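Local coordinates for trehalose synthase regulatory protein (Candida albicans, PDB 5HUS) that probably acts as a regulatory subunit in trehalose synthesis, its C-terminal domain having the haloacid dehalogenase-like fold of the trehalose-phosphatases, at residues S54-L59 with I84-Y89; D62-E65 with F70-L73; N120-E125 with N182-T187. All coordinates share one frame; numbering follows the deposited sequence.

Overall arrangement
The three contacts are all made by side-chain packing, yet differ with their place in the fold. Contacts 1 and 2 are buried and lie about 11 Å apart, centre to centre, in the large mixed-sheet domain. They hold consecutive elements: helices 53-59 and 61-65 follow each other in the chain, as do strand 69-74 and helix 79-86, and the two contacts touch where F86 meets L73. Contact 3 is only partly buried and belongs to the smaller antiparallel module, about 19 Å from either of the others at the nearest atoms. No hydrogen bond crosses any of them. Contact 2 is purely aliphatic, contact 1 adds methyl-on-ring packing, and contact 3 stacks a polar amide on an indole.

Contact 1 of 3, residues S54-L59 with I84-Y89; sequences SGLVRL and IMFKRY
V57 and Y89 form the heart of the contact between S54-L59 and I84-Y89, a clear case of a branched aliphatic side chain laid on an aromatic face. The interaction is a CH-pi contact: V57 CG2 stands 3.8 Å from the centroid of the Y89 ring, 22° off the ring normal. The methyl is displaced from the middle of the ring toward its inner end, coming within 3.5 Å of Y89 CG, while V57 CG1 lies 3.8 Å from Y89 CD1. Having CG2 anti to the carbonyl carbon and CG1 anti to the backbone N, V57 offers both methyls to the tyrosine. R88 CB lies over the opposite face of the same ring, so the phenol is sandwiched between aliphatic groups.

The outer end of the tyrosine meets the first turn of the helix. Y89 OH approaches S54 CB to 3.3 Å, a polar atom against a methylene rather than a hydrogen bond. The serine hydroxyl is engaged elsewhere: with chi1 at 57°, S54 OG hydrogen-bonds the carboxylate of D52.

Purely apolar packing adds a second layer. L56 CD2 touches the far end of the F86 ring, at 4.1 Å from both F86 CE1 and F86 CZ, the two side chains running roughly perpendicular. I29 is packed against both, and L301 and I92 extend the apolar surroundings of L56.

Backbone geometry sets the two rings on one front. A type I turn from F86 to Y89, with Y89 N bonded to F86 O at 2.8 Å, reverses the chain after helix 79-86 and brings Y89 beside F86. Helix 53-59 thus packs on the end of helix 79-86 and the turn that follows; these lie in the successive crossovers 20-26 to 69-74 and 69-74 to 93-96, as expected of the Rossmann-like core of a haloacid dehalogenase-type domain.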
ATOM      1  N   SER A  54       4.636  14.790  -9.999  1.00 31.91           N
ATOM      2  CA  SER A  54       4.208  16.176 -10.171  1.00 27.67           C
ATOM      3  C   SER A  54       2.724  16.270 -10.518  1.00 23.81           C
ATOM      4  O   SER A  54       2.039  17.180 -10.065  1.00 32.07           O
ATOM      5  CB  SER A  54       5.042  16.862 -11.253  1.00 33.14           C
ATOM      6  OG  SER A  54       4.950  16.165 -12.482  1.00 50.02           O
ATOM      7  N   GLY A  55       2.235  15.327 -11.316  1.00 27.45           N
ATOM      8  CA  GLY A  55       0.830  15.277 -11.673  1.00 33.45           C
ATOM      9  C   GLY A  55      -0.059  15.010 -10.473  1.00 29.89           C
ATOM     10  O   GLY A  55      -1.108  15.631 -10.314  1.00 32.33           O
ATOM     11  N   LEU A  56       0.370  14.080  -9.628  1.00 30.49           N
ATOM     12  CA  LEU A  56      -0.345  13.742  -8.402  1.00 27.63           C
ATOM     13  C   LEU A  56      -0.486  14.949  -7.486  1.00 24.40           C
ATOM     14  O   LEU A  56      -1.570  15.231  -6.980  1.00 27.70           O
ATOM     15  CB  LEU A  56       0.379  12.610  -7.664  1.00 29.08           C
ATOM     16  CG  LEU A  56      -0.170  12.247  -6.286  1.00 25.15           C
ATOM     17  CD1 LEU A  56      -1.601  11.741  -6.412  1.00 29.40           C
ATOM     18  CD2 LEU A  56       0.721  11.216  -5.602  1.00 28.26           C
ATOM     19  N   VAL A  57       0.619  15.662  -7.281  1.00 27.97           N
ATOM     20  CA  VAL A  57       0.635  16.816  -6.392  1.00 31.89           C
ATOM     21  C   VAL A  57      -0.212  17.945  -6.968  1.00 32.21           C
ATOM     22  O   VAL A  57      -1.009  18.560  -6.259  1.00 33.57           O
ATOM     23  CB  VAL A  57       2.068  17.329  -6.151  1.00 33.03           C
ATOM     24  CG1 VAL A  57       2.050  18.548  -5.243  1.00 42.86           C
ATOM     25  CG2 VAL A  57       2.937  16.235  -5.554  1.00 36.04           C
ATOM     26  N   ARG A  58      -0.030  18.209  -8.259  1.00 31.74           N
ATOM     27  CA  ARG A  58      -0.801  19.243  -8.947  1.00 35.08           C
ATOM     28  C   ARG A  58      -2.294  18.973  -8.846  1.00 35.27           C
ATOM     29  O   ARG A  58      -3.071  19.854  -8.470  1.00 34.13           O
ATOM     30  CB  ARG A  58      -0.382  19.338 -10.417  1.00 34.02           C
ATOM     31  CG  ARG A  58      -1.237  20.281 -11.256  1.00 46.34           C
ATOM     32  CD  ARG A  58      -0.686  20.457 -12.674  1.00 45.00           C
ATOM     33  NE  ARG A  58      -0.758  19.233 -13.471  1.00 40.33           N
ATOM     34  CZ  ARG A  58       0.278  18.435 -13.715  1.00 45.37           C
ATOM     35  NH1 ARG A  58       1.477  18.730 -13.232  1.00 40.75           N
ATOM     36  NH2 ARG A  58       0.117  17.343 -14.451  1.00 50.33           N
ATOM     37  N   LEU A  59      -2.691  17.746  -9.161  1.00 26.83           N
ATOM     38  CA  LEU A  59      -4.108  17.395  -9.182  1.00 29.35           C
ATOM     39  C   LEU A  59      -4.729  17.350  -7.788  1.00 30.59           C
ATOM     40  O   LEU A  59      -5.950  17.318  -7.660  1.00 31.81           O
ATOM     41  CB  LEU A  59      -4.313  16.056  -9.889  1.00 32.57           C
ATOM     42  CG  LEU A  59      -4.186  16.097 -11.414  1.00 29.16           C
ATOM     43  CD1 LEU A  59      -4.390  14.711 -12.001  1.00 33.69           C
ATOM     44  CD2 LEU A  59      -5.176  17.089 -12.015  1.00 35.52           C
ATOM     45  N   ILE A  84      13.612  10.093  -4.456  1.00 21.87           N
ATOM     46  CA  ILE A  84      13.926  10.800  -5.703  1.00 23.00           C
ATOM     47  C   ILE A  84      12.665  11.424  -6.299  1.00 23.83           C
ATOM     48  O   ILE A  84      12.662  12.593  -6.707  1.00 25.08           O
ATOM     49  CB  ILE A  84      14.591   9.857  -6.732  1.00 24.39           C
ATOM     50  CG1 ILE A  84      16.043   9.579  -6.326  1.00 22.08           C
ATOM     51  CG2 ILE A  84      14.514  10.453  -8.132  1.00 19.41           C
ATOM     52  CD1 ILE A  84      16.704   8.471  -7.115  1.00 24.73           C
ATOM     53  N   MET A  85      11.579  10.657  -6.322  1.00 18.94           N
ATOM     54  CA  MET A  85      10.332  11.125  -6.907  1.00 19.56           C
ATOM     55  C   MET A  85       9.721  12.314  -6.192  1.00 19.06           C
ATOM     56  O   MET A  85       9.215  13.236  -6.838  1.00 20.22           O
ATOM     57  CB  MET A  85       9.306   9.998  -6.944  1.00 20.89           C
ATOM     58  CG  MET A  85       9.546   8.960  -8.018  1.00 24.68           C
ATOM     59  SD  MET A  85       8.320   7.649  -7.866  1.00 24.41           S
ATOM     60  CE  MET A  85       8.429   6.888  -9.483  1.00 24.23           C
ATOM     61  N   PHE A  86       9.759  12.300  -4.863  1.00 21.00           N
ATOM     62  CA  PHE A  86       8.967  13.259  -4.094  1.00 20.97           C
ATOM     63  C   PHE A  86       9.809  14.228  -3.267  1.00 26.97           C
ATOM     64  O   PHE A  86       9.287  14.882  -2.368  1.00 27.12           O
ATOM     65  CB  PHE A  86       7.982  12.503  -3.188  1.00 23.25           C
ATOM     66  CG  PHE A  86       6.864  11.850  -3.949  1.00 23.33           C
ATOM     67  CD1 PHE A  86       5.730  12.566  -4.284  1.00 24.30           C
ATOM     68  CD2 PHE A  86       6.963  10.530  -4.364  1.00 20.43           C
ATOM     69  CE1 PHE A  86       4.711  11.977  -5.003  1.00 25.75           C
ATOM     70  CE2 PHE A  86       5.945   9.936  -5.080  1.00 20.13           C
ATOM     71  CZ  PHE A  86       4.818  10.659  -5.403  1.00 23.36           C
ATOM     72  N   LYS A  87      11.094  14.337  -3.597  1.00 30.13           N
ATOM     73  CA  LYS A  87      12.010  15.216  -2.869  1.00 38.60           C
ATOM     74  C   LYS A  87      11.505  16.659  -2.814  1.00 33.15           C
ATOM     75  O   LYS A  87      11.687  17.344  -1.810  1.00 36.60           O
ATOM     76  CB  LYS A  87      13.413  15.178  -3.495  1.00 36.88           C
ATOM     77  CG  LYS A  87      13.505  15.688  -4.928  1.00 34.80           C
ATOM     78  CD  LYS A  87      14.959  15.711  -5.418  1.00 55.61           C
ATOM     79  CE  LYS A  87      15.071  16.270  -6.835  1.00 45.48           C
ATOM     80  NZ  LYS A  87      16.468  16.227  -7.372  1.00 54.90           N
ATOM     81  N   ARG A  88      10.854  17.102  -3.883  1.00 27.96           N
ATOM     82  CA  ARG A  88      10.358  18.471  -3.971  1.00 28.09           C
ATOM     83  C   ARG A  88       8.947  18.598  -3.407  1.00 29.01           C
ATOM     84  O   ARG A  88       8.380  19.690  -3.371  1.00 28.34           O
ATOM     85  CB  ARG A  88      10.386  18.962  -5.420  1.00 37.10           C
ATOM     86  CG  ARG A  88      11.777  18.964  -6.031  1.00 40.41           C
ATOM     87  CD  ARG A  88      11.849  19.807  -7.290  1.00 45.86           C
ATOM     88  NE  ARG A  88      12.877  20.838  -7.175  1.00 62.61           N
ATOM     89  CZ  ARG A  88      12.671  22.132  -7.404  1.00 54.50           C
ATOM     90  NH1 ARG A  88      11.473  22.561  -7.775  1.00 59.66           N
ATOM     91  NH2 ARG A  88      13.667  22.997  -7.268  1.00 63.69           N
ATOM     92  N   TYR A  89       8.383  17.481  -2.958  1.00 23.24           N
ATOM     93  CA  TYR A  89       6.993  17.478  -2.510  1.00 25.15           C
ATOM     94  C   TYR A  89       6.813  16.912  -1.100  1.00 26.41           C
ATOM     95  O   TYR A  89       6.225  15.845  -0.925  1.00 24.64           O
ATOM     96  CB  TYR A  89       6.133  16.689  -3.495  1.00 27.90           C
ATOM     97  CG  TYR A  89       6.285  17.135  -4.932  1.00 26.45           C
ATOM     98  CD1 TYR A  89       5.890  18.406  -5.328  1.00 33.37           C
ATOM     99  CD2 TYR A  89       6.810  16.283  -5.891  1.00 27.22           C
ATOM    100  CE1 TYR A  89       6.023  18.820  -6.639  1.00 33.72           C
ATOM    101  CE2 TYR A  89       6.949  16.687  -7.209  1.00 28.83           C
ATOM    102  CZ  TYR A  89       6.549  17.955  -7.575  1.00 31.84           C
ATOM    103  OH  TYR A  89       6.684  18.361  -8.882  1.00 44.68           O
TER

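Contact 2 of 3, residues D62-E65 with F70-L73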
ATOM      1  N   ASP A  62      -5.180  21.572  -3.935  1.00 38.80           N
ATOM      2  CA  ASP A  62      -6.130  22.133  -2.986  1.00 36.32           C
ATOM      3  C   ASP A  62      -6.295  21.212  -1.781  1.00 38.98           C
ATOM      4  O   ASP A  62      -6.321  21.667  -0.638  1.00 37.54           O
ATOM      5  CB  ASP A  62      -7.479  22.380  -3.662  1.00 34.11           C
ATOM      6  CG  ASP A  62      -7.376  23.360  -4.820  1.00 43.22           C
ATOM      7  OD1 ASP A  62      -6.489  24.235  -4.777  1.00 48.97           O
ATOM      8  OD2 ASP A  62      -8.177  23.250  -5.774  1.00 53.84           O
ATOM      9  N   LEU A  63      -6.390  19.913  -2.045  1.00 34.72           N
ATOM     10  CA  LEU A  63      -6.579  18.924  -0.987  1.00 32.06           C
ATOM     11  C   LEU A  63      -5.446  18.935   0.034  1.00 39.69           C
ATOM     12  O   LEU A  63      -5.691  18.882   1.238  1.00 43.63           O
ATOM     13  CB  LEU A  63      -6.711  17.523  -1.583  1.00 33.25           C
ATOM     14  CG  LEU A  63      -6.785  16.391  -0.557  1.00 32.54           C
ATOM     15  CD1 LEU A  63      -8.006  16.573   0.339  1.00 28.64           C
ATOM     16  CD2 LEU A  63      -6.804  15.037  -1.248  1.00 31.65           C
ATOM     17  N   VAL A  64      -4.210  19.005  -0.444  1.00 38.68           N
ATOM     18  CA  VAL A  64      -3.065  18.911   0.452  1.00 43.11           C
ATOM     19  C   VAL A  64      -2.838  20.204   1.231  1.00 50.01           C
ATOM     20  O   VAL A  64      -2.335  20.178   2.354  1.00 48.75           O
ATOM     21  CB  VAL A  64      -1.778  18.549  -0.312  1.00 36.34           C
ATOM     22  CG1 VAL A  64      -1.908  17.165  -0.930  1.00 39.57           C
ATOM     23  CG2 VAL A  64      -1.471  19.591  -1.381  1.00 52.54           C
ATOM     24  N   GLU A  65      -3.224  21.331   0.645  1.00 46.47           N
ATOM     25  CA  GLU A  65      -2.999  22.623   1.282  1.00 51.60           C
ATOM     26  C   GLU A  65      -3.960  22.855   2.447  1.00 42.68           C
ATOM     27  O   GLU A  65      -3.793  23.804   3.212  1.00 57.36           O
ATOM     28  CB  GLU A  65      -3.109  23.754   0.251  1.00 42.75           C
ATOM     29  CG  GLU A  65      -1.750  24.232  -0.255  1.00 53.13           C
ATOM     30  CD  GLU A  65      -1.737  24.562  -1.738  1.00 64.28           C
ATOM     31  OE1 GLU A  65      -2.715  25.163  -2.235  1.00 64.67           O
ATOM     32  OE2 GLU A  65      -0.743  24.215  -2.412  1.00 55.25           O
ATOM     33  N   PHE A  70      -4.391  14.990   5.863  1.00 22.26           N
ATOM     34  CA  PHE A  70      -3.093  14.349   5.676  1.00 21.27           C
ATOM     35  C   PHE A  70      -3.210  13.293   4.590  1.00 20.90           C
ATOM     36  O   PHE A  70      -3.990  12.347   4.718  1.00 23.01           O
ATOM     37  CB  PHE A  70      -2.607  13.725   6.984  1.00 23.58           C
ATOM     38  CG  PHE A  70      -2.635  14.674   8.144  1.00 28.48           C
ATOM     39  CD1 PHE A  70      -3.648  14.603   9.089  1.00 36.88           C
ATOM     40  CD2 PHE A  70      -1.665  15.652   8.278  1.00 29.44           C
ATOM     41  CE1 PHE A  70      -3.680  15.486  10.155  1.00 41.62           C
ATOM     42  CE2 PHE A  70      -1.692  16.535   9.340  1.00 36.11           C
ATOM     43  CZ  PHE A  70      -2.701  16.453  10.278  1.00 40.35           C
ATOM     44  N   VAL A  71      -2.443  13.468   3.515  1.00 21.15           N
ATOM     45  CA  VAL A  71      -2.482  12.549   2.384  1.00 17.27           C
ATOM     46  C   VAL A  71      -1.214  11.711   2.328  1.00 18.12           C
ATOM     47  O   VAL A  71      -0.112  12.260   2.352  1.00 19.24           O
ATOM     48  CB  VAL A  71      -2.641  13.305   1.049  1.00 21.91           C
ATOM     49  CG1 VAL A  71      -2.709  12.332  -0.113  1.00 20.51           C
ATOM     50  CG2 VAL A  71      -3.891  14.181   1.093  1.00 20.92           C
ATOM     51  N   TYR A  72      -1.382  10.389   2.275  1.00 18.11           N
ATOM     52  CA  TYR A  72      -0.258   9.448   2.178  1.00 17.35           C
ATOM     53  C   TYR A  72      -0.348   8.595   0.929  1.00 17.57           C
ATOM     54  O   TYR A  72      -1.417   8.094   0.581  1.00 19.79           O
ATOM     55  CB  TYR A  72      -0.199   8.530   3.406  1.00 15.87           C
ATOM     56  CG  TYR A  72       0.380   9.211   4.610  1.00 20.01           C
ATOM     57  CD1 TYR A  72      -0.355  10.161   5.311  1.00 18.04           C
ATOM     58  CD2 TYR A  72       1.667   8.919   5.043  1.00 19.25           C
ATOM     59  CE1 TYR A  72       0.184  10.807   6.406  1.00 20.57           C
ATOM     60  CE2 TYR A  72       2.213   9.556   6.142  1.00 18.45           C
ATOM     61  CZ  TYR A  72       1.470  10.503   6.812  1.00 19.46           C
ATOM     62  OH  TYR A  72       2.007  11.132   7.912  1.00 20.77           O
ATOM     63  N   LEU A  73       0.788   8.441   0.255  1.00 18.62           N
ATOM     64  CA  LEU A  73       0.914   7.497  -0.847  1.00 16.05           C
ATOM     65  C   LEU A  73       1.373   6.134  -0.336  1.00 15.37           C
ATOM     66  O   LEU A  73       2.354   6.049   0.400  1.00 18.70           O
ATOM     67  CB  LEU A  73       1.915   8.017  -1.879  1.00 15.29           C
ATOM     68  CG  LEU A  73       2.290   7.011  -2.967  1.00 20.14           C
ATOM     69  CD1 LEU A  73       1.164   6.890  -3.984  1.00 17.88           C
ATOM     70  CD2 LEU A  73       3.607   7.411  -3.641  1.00 26.44           C
TER
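V71 meets L63 and V64 through a single methyl group, a compact example of a helix set on a sheet by aliphatic side chains. All the close packing converges on V71 CG2. It lies 3.8 Å from L63 CD2 and 4.0 Å from L63 CG, so the leucine presents the end of one branch together with the branch point behind it. V64 CG1 reaches the same methyl from another direction, at 4.1 Å from V71 CG2; the V64 and V71 side chains cross at about a right angle, whereas L63 meets V71 at a slant. L63 carries its CG anti to the backbone N (chi1 175°), which brings the end of a side chain that does not start toward the strand over to V71. V64 touches with the methyl that is anti to its carbonyl carbon.

Polar bonding does not cross the contact; on the helix side it is made to another part of the chain. The amide of L63 is hydrogen-bonded to N305 OD1, tying the short helix to the chain's C-terminal end.

Within the fold, helix 61-65 is the last helical piece of the connection that leads from strand 20-26 to strand 69-74, its parallel neighbour. The backbone of F70 and Y72 bonds to strand 20-26, and that of V71 to G93 on the other flank. L63 touches both V71 of strand 69-74 and I23 of strand 20-26, so the helix rests across two adjacent strands, while farther along the same face L73 packs on L82 of helix 79-86.

Contact 3 of 3, residues N120-E125 with N182-T187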
ATOM      1  N   ASN A 120      17.829  -8.906   7.750  1.00 26.83           N
ATOM      2  CA  ASN A 120      19.166  -9.480   7.635  1.00 28.81           C
ATOM      3  C   ASN A 120      19.142 -11.003   7.619  1.00 30.22           C
ATOM      4  O   ASN A 120      19.952 -11.636   6.936  1.00 28.41           O
ATOM      5  CB  ASN A 120      20.064  -8.996   8.776  1.00 28.15           C
ATOM      6  CG  ASN A 120      20.437  -7.535   8.646  1.00 30.69           C
ATOM      7  OD1 ASN A 120      20.292  -6.938   7.581  1.00 32.41           O
ATOM      8  ND2 ASN A 120      20.938  -6.956   9.732  1.00 32.25           N
ATOM      9  N   SER A 121      18.205 -11.586   8.360  1.00 23.65           N
ATOM     10  CA  SER A 121      18.131 -13.040   8.488  1.00 27.40           C
ATOM     11  C   SER A 121      17.421 -13.736   7.325  1.00 31.17           C
ATOM     12  O   SER A 121      17.858 -14.797   6.886  1.00 31.45           O
ATOM     13  CB  SER A 121      17.437 -13.426   9.795  1.00 34.15           C
ATOM     14  OG  SER A 121      18.270 -13.165  10.908  1.00 43.03           O
ATOM     15  N   TRP A 122      16.336 -13.147   6.825  1.00 26.48           N
ATOM     16  CA  TRP A 122      15.481 -13.852   5.867  1.00 25.94           C
ATOM     17  C   TRP A 122      15.641 -13.413   4.415  1.00 23.14           C
ATOM     18  O   TRP A 122      15.537 -14.240   3.510  1.00 23.69           O
ATOM     19  CB  TRP A 122      14.019 -13.698   6.264  1.00 26.41           C
ATOM     20  CG  TRP A 122      13.729 -14.186   7.638  1.00 28.69           C
ATOM     21  CD1 TRP A 122      14.383 -15.175   8.317  1.00 33.75           C
ATOM     22  CD2 TRP A 122      12.718 -13.694   8.521  1.00 21.59           C
ATOM     23  NE1 TRP A 122      13.832 -15.333   9.566  1.00 30.01           N
ATOM     24  CE2 TRP A 122      12.809 -14.436   9.717  1.00 27.02           C
ATOM     25  CE3 TRP A 122      11.739 -12.701   8.417  1.00 28.86           C
ATOM     26  CZ2 TRP A 122      11.958 -14.215  10.801  1.00 25.73           C
ATOM     27  CZ3 TRP A 122      10.893 -12.486   9.495  1.00 29.85           C
ATOM     28  CH2 TRP A 122      11.009 -13.239  10.668  1.00 31.04           C
ATOM     29  N   MET A 123      15.870 -12.122   4.188  1.00 25.07           N
ATOM     30  CA  MET A 123      15.983 -11.618   2.816  1.00 20.05           C
ATOM     31  C   MET A 123      17.037 -12.367   1.976  1.00 21.00           C
ATOM     32  O   MET A 123      16.733 -12.761   0.850  1.00 22.73           O
ATOM     33  CB  MET A 123      16.278 -10.112   2.809  1.00 22.02           C
ATOM     34  CG  MET A 123      15.079  -9.242   3.146  1.00 23.41           C
ATOM     35  SD  MET A 123      13.843  -9.230   1.835  1.00 22.87           S
ATOM     36  CE  MET A 123      14.680  -8.260   0.583  1.00 20.16           C
ATOM     37  N   PRO A 124      18.263 -12.581   2.507  1.00 27.16           N
ATOM     38  CA  PRO A 124      19.239 -13.285   1.661  1.00 30.08           C
ATOM     39  C   PRO A 124      18.785 -14.688   1.251  1.00 23.53           C
ATOM     40  O   PRO A 124      19.032 -15.095   0.108  1.00 26.77           O
ATOM     41  CB  PRO A 124      20.487 -13.356   2.549  1.00 30.16           C
ATOM     42  CG  PRO A 124      20.357 -12.180   3.455  1.00 27.38           C
ATOM     43  CD  PRO A 124      18.886 -12.098   3.756  1.00 27.69           C
ATOM     44  N   GLU A 125      18.111 -15.389   2.157  1.00 21.52           N
ATOM     45  CA  GLU A 125      17.587 -16.720   1.869  1.00 33.49           C
ATOM     46  C   GLU A 125      16.492 -16.657   0.812  1.00 27.05           C
ATOM     47  O   GLU A 125      16.458 -17.474  -0.109  1.00 26.74           O
ATOM     48  CB  GLU A 125      17.047 -17.381   3.138  1.00 32.24           C
ATOM     49  CG  GLU A 125      18.094 -17.619   4.215  1.00 43.82           C
ATOM     50  CD  GLU A 125      19.194 -18.563   3.766  1.00 66.96           C
ATOM     51  OE1 GLU A 125      18.892 -19.536   3.040  1.00 54.98           O
ATOM     52  OE2 GLU A 125      20.364 -18.329   4.137  1.00 58.59           O
ATOM     53  N   ASN A 182       7.585 -17.573   9.824  1.00 20.10           N
ATOM     54  CA  ASN A 182       8.206 -16.282  10.103  1.00 21.61           C
ATOM     55  C   ASN A 182       7.269 -15.104   9.847  1.00 19.54           C
ATOM     56  O   ASN A 182       7.678 -13.952   9.946  1.00 25.36           O
ATOM     57  CB  ASN A 182       9.468 -16.107   9.260  1.00 24.09           C
ATOM     58  CG  ASN A 182      10.572 -17.061   9.660  1.00 23.44           C
ATOM     59  OD1 ASN A 182      10.751 -17.359  10.841  1.00 27.38           O
ATOM     60  ND2 ASN A 182      11.322 -17.545   8.677  1.00 25.09           N
ATOM     61  N   GLY A 183       6.022 -15.397   9.501  1.00 21.04           N
ATOM     62  CA  GLY A 183       5.069 -14.353   9.152  1.00 25.70           C
ATOM     63  C   GLY A 183       5.361 -13.757   7.788  1.00 24.50           C
ATOM     64  O   GLY A 183       5.142 -12.567   7.555  1.00 25.75           O
ATOM     65  N   VAL A 184       5.870 -14.592   6.885  1.00 21.96           N
ATOM     66  CA  VAL A 184       6.200 -14.174   5.527  1.00 23.98           C
ATOM     67  C   VAL A 184       5.465 -15.063   4.526  1.00 23.79           C
ATOM     68  O   VAL A 184       5.407 -16.275   4.705  1.00 26.43           O
ATOM     69  CB  VAL A 184       7.724 -14.241   5.277  1.00 20.92           C
ATOM     70  CG1 VAL A 184       8.051 -14.020   3.804  1.00 22.23           C
ATOM     71  CG2 VAL A 184       8.445 -13.232   6.157  1.00 23.85           C
ATOM     72  N   HIS A 185       4.885 -14.463   3.488  1.00 21.83           N
ATOM     73  CA  HIS A 185       4.177 -15.239   2.477  1.00 19.85           C
ATOM     74  C   HIS A 185       4.487 -14.760   1.068  1.00 21.24           C
ATOM     75  O   HIS A 185       4.827 -13.598   0.863  1.00 21.06           O
ATOM     76  CB  HIS A 185       2.666 -15.185   2.705  1.00 25.25           C
ATOM     77  CG  HIS A 185       2.187 -16.109   3.781  1.00 30.82           C
ATOM     78  ND1 HIS A 185       2.046 -15.714   5.094  1.00 33.05           N
ATOM     79  CD2 HIS A 185       1.820 -17.411   3.738  1.00 28.45           C
ATOM     80  CE1 HIS A 185       1.609 -16.732   5.814  1.00 29.95           C
ATOM     81  NE2 HIS A 185       1.463 -17.774   5.014  1.00 32.17           N
ATOM     82  N   ALA A 186       4.375 -15.680   0.114  1.00 19.92           N
ATOM     83  CA  ALA A 186       4.449 -15.354  -1.306  1.00 22.76           C
ATOM     84  C   ALA A 186       3.038 -15.331  -1.889  1.00 22.99           C
ATOM     85  O   ALA A 186       2.202 -16.162  -1.535  1.00 27.93           O
ATOM     86  CB  ALA A 186       5.310 -16.353  -2.034  1.00 23.46           C
ATOM     87  N   THR A 187       2.767 -14.381  -2.775  1.00 24.16           N
ATOM     88  CA  THR A 187       1.448 -14.276  -3.394  1.00 22.39           C
ATOM     89  C   THR A 187       1.602 -14.041  -4.893  1.00 28.14           C
ATOM     90  O   THR A 187       2.570 -13.424  -5.327  1.00 28.84           O
ATOM     91  CB  THR A 187       0.623 -13.132  -2.770  1.00 28.10           C
ATOM     92  OG1 THR A 187       0.699 -13.215  -1.339  1.00 44.12           O
ATOM     93  CG2 THR A 187      -0.834 -13.223  -3.194  1.00 38.10           C
TER
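W122 and N182 lie flat on one another, a worked example of amide-aromatic stacking. The side-chain amide of N182 is spread over one face of the indole with the two planes only 16° apart. N182 CG is 3.4 Å from both W122 CZ2 and W122 CE2, so the amide overlaps the nitrogen-bearing side of the ring system. N182 OD1 lies against CZ2, whereas ND2 is over the five-membered ring. The separation of 3.5 Å between N182 ND2 and W122 NE1 joins two donors and is not a hydrogen bond: the amide is held here by its face.

The stack continues toward the asparagine backbone. N182 CB makes a CH-pi contact with the six-membered ring, 3.6 Å from its centroid. The carbonyl N182 O approaches the outer end of the indole, 3.5 Å from W122 CH2, and is hydrogen-bonded to K197 NZ, whose side chain also touches W122. With CG anti to the carbonyl carbon (chi1 -68°), the amide of N182 continues over the indole beyond the methylene, which already lies on it.

V184 adds a smaller apolar touch, its CG2 meeting W122 CE3 at 4.0 Å. It belongs to the strand that starts just beyond G183, whose positive phi turns the chain after N182.

W122 thus projects from helix 116-136 to the start of strand 184-189, an outermost strand of the four-stranded antiparallel sheet and the partner of strand 192-197. F179, at the end of helix 161-179, packs against both V184 and E125 and so joins the two helices over this strand, in what is probably the cap module of the haloacid dehalogenase-like fold.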